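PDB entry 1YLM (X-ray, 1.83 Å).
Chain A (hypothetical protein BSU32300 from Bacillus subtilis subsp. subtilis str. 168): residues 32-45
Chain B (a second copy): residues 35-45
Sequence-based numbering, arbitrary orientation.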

# COMPACT_ATOMS: atom_id res chain seq x y z
N GLU A 32 -10.26 15.39 -1.96
CA GLU A 32 -10.61 13.95 -1.94
C GLU A 32 -9.93 12.94 -2.86
O GLU A 32 -9.08 12.16 -2.41
CB GLU A 32 -12.05 13.65 -1.56
CG GLU A 32 -12.45 14.48 -0.35
CD GLU A 32 -13.18 13.70 0.70
OE1 GLU A 32 -14.42 13.66 0.61
OE2 GLU A 32 -12.53 13.15 1.62
N ILE A 33 -10.26 12.99 -4.14
CA ILE A 33 -9.63 12.12 -5.12
C ILE A 33 -8.14 12.46 -5.26
O ILE A 33 -7.30 11.56 -5.33
CB ILE A 33 -10.36 12.20 -6.49
CG1 ILE A 33 -11.86 11.86 -6.32
CG2 ILE A 33 -9.67 11.32 -7.55
CD1 ILE A 33 -12.18 10.63 -5.47
N GLY A 34 -7.81 13.75 -5.26
CA GLY A 34 -6.41 14.19 -5.32
C GLY A 34 -5.61 13.66 -4.14
O GLY A 34 -4.49 13.19 -4.33
N GLU A 35 -6.18 13.70 -2.93
CA GLU A 35 -5.48 13.20 -1.73
C GLU A 35 -5.15 11.72 -1.83
O GLU A 35 -4.05 11.28 -1.46
CB GLU A 35 -6.32 13.44 -0.47
CG GLU A 35 -6.49 14.91 -0.14
CD GLU A 35 -7.45 15.17 1.02
OE1 GLU A 35 -8.26 14.28 1.41
OE2 GLU A 35 -7.40 16.29 1.54
N LEU A 36 -6.12 10.96 -2.31
CA LEU A 36 -6.00 9.53 -2.46
C LEU A 36 -4.95 9.20 -3.51
O LEU A 36 -4.12 8.32 -3.29
CB LEU A 36 -7.34 8.92 -2.84
CG LEU A 36 -8.37 8.80 -1.72
CD1 LEU A 36 -9.71 8.52 -2.39
CD2 LEU A 36 -7.98 7.68 -0.75
N ALA A 37 -4.99 9.91 -4.65
CA ALA A 37 -4.00 9.68 -5.72
C ALA A 37 -2.59 9.97 -5.22
O ALA A 37 -1.66 9.23 -5.54
CB ALA A 37 -4.31 10.52 -6.96
N LEU A 38 -2.43 11.05 -4.46
CA LEU A 38 -1.11 11.42 -3.96
C LEU A 38 -0.59 10.38 -2.98
O LEU A 38 0.60 10.05 -3.02
CB LEU A 38 -1.13 12.81 -3.30
CG LEU A 38 0.21 13.38 -2.86
CD1 LEU A 38 1.22 13.47 -4.03
CD2 LEU A 38 -0.05 14.75 -2.24
N GLN A 39 -1.46 9.84 -2.15
CA GLN A 39 -1.04 8.71 -1.26
C GLN A 39 -0.54 7.50 -2.06
O GLN A 39 0.48 6.88 -1.70
CB GLN A 39 -2.17 8.30 -0.30
CG GLN A 39 -2.48 9.38 0.77
CD GLN A 39 -3.76 9.10 1.52
OE1 GLN A 39 -4.29 7.99 1.48
NE2 GLN A 39 -4.26 10.10 2.23
N ARG A 40 -1.24 7.16 -3.14
CA ARG A 40 -0.80 6.04 -3.97
C ARG A 40 0.55 6.33 -4.61
O ARG A 40 1.43 5.47 -4.61
CB ARG A 40 -1.85 5.70 -5.04
CG ARG A 40 -1.51 4.46 -5.89
CD ARG A 40 -1.47 3.21 -5.06
NE ARG A 40 -1.20 2.04 -5.88
CZ ARG A 40 -0.95 0.83 -5.38
NH1 ARG A 40 -0.91 0.64 -4.06
NH2 ARG A 40 -0.72 -0.20 -6.19
N ILE A 41 0.72 7.54 -5.15
CA ILE A 41 2.01 7.94 -5.73
C ILE A 41 3.15 7.82 -4.70
O ILE A 41 4.20 7.22 -5.00
CB ILE A 41 1.96 9.40 -6.29
CG1 ILE A 41 1.08 9.45 -7.55
CG2 ILE A 41 3.39 9.88 -6.59
CD1 ILE A 41 0.80 10.87 -8.02
N GLY A 42 2.95 8.38 -3.51
CA GLY A 42 3.94 8.28 -2.42
C GLY A 42 4.35 6.85 -2.12
O GLY A 42 5.55 6.52 -2.07
N HIS A 43 3.34 5.99 -1.97
CA HIS A 43 3.53 4.56 -1.72
C HIS A 43 4.35 3.93 -2.85
O HIS A 43 5.38 3.28 -2.59
CB HIS A 43 2.18 3.86 -1.55
CG HIS A 43 2.27 2.41 -1.20
ND1 HIS A 43 1.17 1.57 -1.21
CD2 HIS A 43 3.32 1.64 -0.82
CE1 HIS A 43 1.55 0.36 -0.84
NE2 HIS A 43 2.85 0.37 -0.63
N LEU A 44 3.91 4.16 -4.09
CA LEU A 44 4.62 3.61 -5.26
C LEU A 44 6.07 4.08 -5.40
O LEU A 44 6.94 3.27 -5.71
CB LEU A 44 3.83 3.85 -6.55
CG LEU A 44 2.46 3.14 -6.60
CD1 LEU A 44 1.69 3.57 -7.85
CD2 LEU A 44 2.59 1.61 -6.51
N LEU A 45 6.32 5.37 -5.19
CA LEU A 45 7.69 5.91 -5.26
C LEU A 45 8.60 5.18 -4.25
O LEU A 45 9.69 4.71 -4.60
CB LEU A 45 7.70 7.43 -4.98
CG LEU A 45 7.01 8.35 -6.00
CD1 LEU A 45 7.06 9.81 -5.55
CD2 LEU A 45 7.60 8.17 -7.40
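Chain B 35-45: ELALQRIGHLL

Two hydrogen bonds, one the counterpart of the other across the pair, anchor chain B on chain A. NE of Arg40(B) donates to OE1 of Gln39(A) at 2.9 Å, and NE of Arg40(A) donates to OE1 of Gln39(B), also at 2.9 Å; in each case the amide oxygen lies at the edge of the guanidinium, near its plane, where the N-H can reach it, though the N-H...O angles of 151° and 147° are some way from linear. Water reinforces each bond. Water 1 donates to OE1 of Gln39(A) at 2.9 Å and accepts from NH2 of Arg40(B) at 2.9 Å, while water 3 does the same between OE1 of Gln39(B), at 3.0 Å, and NH2 of Arg40(A), at 2.9 Å. The NE2 atoms of both glutamines are satisfied elsewhere in the structure.

Between the two arginines sits water 2, the hub of the polar layer. It accepts from NH1 of Arg40(A) at 3.1 Å and from NH1 of Arg40(B) at 2.9 Å, and it is hydrogen-bonded to ND1 of His43(A) at 2.8 Å and to ND1 of His43(B) at 2.9 Å. One water thus bridges four side chains, two from each chain. Beside it the imidazoles approach rim to rim, CE1 of His43(A) 3.6 Å from CE1 of His43(B), with ring centroids 5.4 Å apart and planes tilted by 27°; neither ring lies over the other.

The backbones beneath these contacts are both helical. Residues 35-45 of chain B are helical throughout, part of a longer helix, with i to i+4 hydrogen bonds such as N of Arg40(B) to O of Leu36(B) at 3.1 Å. This helix crosses that of chain A at 78°, nearly perpendicular, and the axes come within 7.2 Å. So close an approach is compatible with the small residue where the backbones are nearest: CA of Ala37(A) and CA of Ala37(B) are 4.0 Å apart. CA of Arg40(A) and CA of Arg40(B) are 5.4 Å apart.

Leucine packs around this crossing. Leu36(B), chi1 m and chi2 t, points toward chain A and sits as a knob among Ala37(A), Arg40(A), Ile41(A) and Leu44(A). Its CB is 3.9 Å from CB of Ala37(A), its CD1 is 3.6 Å from CG1 of Ile41(A), and its CD2 is 3.9 Å from CD1 of Leu44(A). Leu36(A) fills the equivalent hole in chain B, with CD1 3.5 Å from CG1 of Ile41(B). Arginine contributes to these walls through its aliphatic part: CG of Arg40(A) lies 3.7 Å from CD2 of Leu36(B). Ile33(A) adds a further contact, CG2 to CB of Ala37(B) at 3.5 Å.

The rules are compact: alanine where the helices touch, leucine knobs in reciprocal holes, and arginine with its methylenes in the packing and its guanidinium N-H groups met by a glutamine oxygen and water. Leu38(B) points away, and the two stretches together bury 701 Å².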

# COMPACT_ATOMS: atom_id res chain seq x y z
N GLU B 35 -7.10 6.58 -11.73
CA GLU B 35 -6.57 5.21 -11.61
C GLU B 35 -5.82 5.06 -10.30
O GLU B 35 -5.99 4.07 -9.60
CB GLU B 35 -5.60 4.92 -12.75
CG GLU B 35 -6.25 4.50 -14.04
CD GLU B 35 -5.22 4.22 -15.12
OE1 GLU B 35 -4.04 4.60 -14.93
OE2 GLU B 35 -5.59 3.63 -16.16
N LEU B 36 -5.02 6.07 -9.96
CA LEU B 36 -4.21 6.03 -8.74
C LEU B 36 -5.10 6.10 -7.51
O LEU B 36 -4.86 5.40 -6.53
CB LEU B 36 -3.21 7.17 -8.73
CG LEU B 36 -2.02 7.03 -9.68
CD1 LEU B 36 -1.48 8.43 -9.93
CD2 LEU B 36 -0.96 6.10 -9.11
N ALA B 37 -6.11 6.97 -7.56
CA ALA B 37 -7.04 7.15 -6.45
C ALA B 37 -7.76 5.84 -6.18
O ALA B 37 -7.89 5.43 -5.03
CB ALA B 37 -8.03 8.27 -6.78
N LEU B 38 -8.24 5.17 -7.24
CA LEU B 38 -8.98 3.92 -7.05
C LEU B 38 -8.09 2.83 -6.44
O LEU B 38 -8.54 2.07 -5.56
CB LEU B 38 -9.58 3.43 -8.37
CG LEU B 38 -10.46 2.19 -8.23
CD1 LEU B 38 -11.62 2.44 -7.25
CD2 LEU B 38 -10.97 1.83 -9.60
N GLN B 39 -6.84 2.76 -6.90
CA GLN B 39 -5.86 1.82 -6.28
C GLN B 39 -5.72 2.07 -4.78
O GLN B 39 -5.71 1.12 -4.00
CB GLN B 39 -4.50 1.91 -6.95
CG GLN B 39 -4.52 1.36 -8.40
CD GLN B 39 -3.23 1.58 -9.16
OE1 GLN B 39 -2.20 1.95 -8.60
NE2 GLN B 39 -3.29 1.36 -10.47
N ARG B 40 -5.63 3.33 -4.38
CA ARG B 40 -5.52 3.67 -2.96
C ARG B 40 -6.78 3.23 -2.22
O ARG B 40 -6.72 2.60 -1.15
CB ARG B 40 -5.27 5.18 -2.76
CG ARG B 40 -5.02 5.56 -1.26
CD ARG B 40 -3.74 4.94 -0.73
NE ARG B 40 -3.50 5.30 0.67
CZ ARG B 40 -2.62 4.70 1.47
NH1 ARG B 40 -1.87 3.69 1.00
NH2 ARG B 40 -2.50 5.09 2.74
N ILE B 41 -7.94 3.54 -2.81
CA ILE B 41 -9.21 3.13 -2.21
C ILE B 41 -9.25 1.61 -2.01
O ILE B 41 -9.61 1.12 -0.93
CB ILE B 41 -10.45 3.63 -3.02
CG1 ILE B 41 -10.62 5.15 -2.86
CG2 ILE B 41 -11.74 2.90 -2.53
CD1 ILE B 41 -11.67 5.76 -3.83
N GLY B 42 -8.88 0.86 -3.06
CA GLY B 42 -8.91 -0.61 -3.01
C GLY B 42 -8.00 -1.16 -1.90
O GLY B 42 -8.41 -2.04 -1.12
N HIS B 43 -6.78 -0.62 -1.84
CA HIS B 43 -5.80 -0.94 -0.80
C HIS B 43 -6.39 -0.66 0.59
O HIS B 43 -6.39 -1.55 1.45
CB HIS B 43 -4.49 -0.17 -1.01
CG HIS B 43 -3.39 -0.55 -0.05
ND1 HIS B 43 -2.26 0.22 0.11
CD2 HIS B 43 -3.26 -1.60 0.79
CE1 HIS B 43 -1.47 -0.34 1.01
NE2 HIS B 43 -2.06 -1.44 1.45
N LEU B 44 -6.92 0.55 0.78
CA LEU B 44 -7.53 0.95 2.06
C LEU B 44 -8.69 0.05 2.47
O LEU B 44 -8.80 -0.32 3.64
CB LEU B 44 -7.99 2.41 2.02
CG LEU B 44 -6.83 3.41 1.93
CD1 LEU B 44 -7.35 4.83 1.83
CD2 LEU B 44 -5.88 3.25 3.14
N LEU B 45 -9.57 -0.28 1.53
CA LEU B 45 -10.73 -1.13 1.86
C LEU B 45 -10.24 -2.48 2.36
O LEU B 45 -10.72 -3.02 3.36
CB LEU B 45 -11.63 -1.31 0.63
CG LEU B 45 -12.37 -0.07 0.15
CD1 LEU B 45 -13.18 -0.44 -1.12
CD2 LEU B 45 -13.27 0.52 1.24
O HOH W 1 -4.63 6.63 4.01
O HOH W 2 -1.49 2.37 -1.61
O HOH W 3 0.11 0.10 -8.96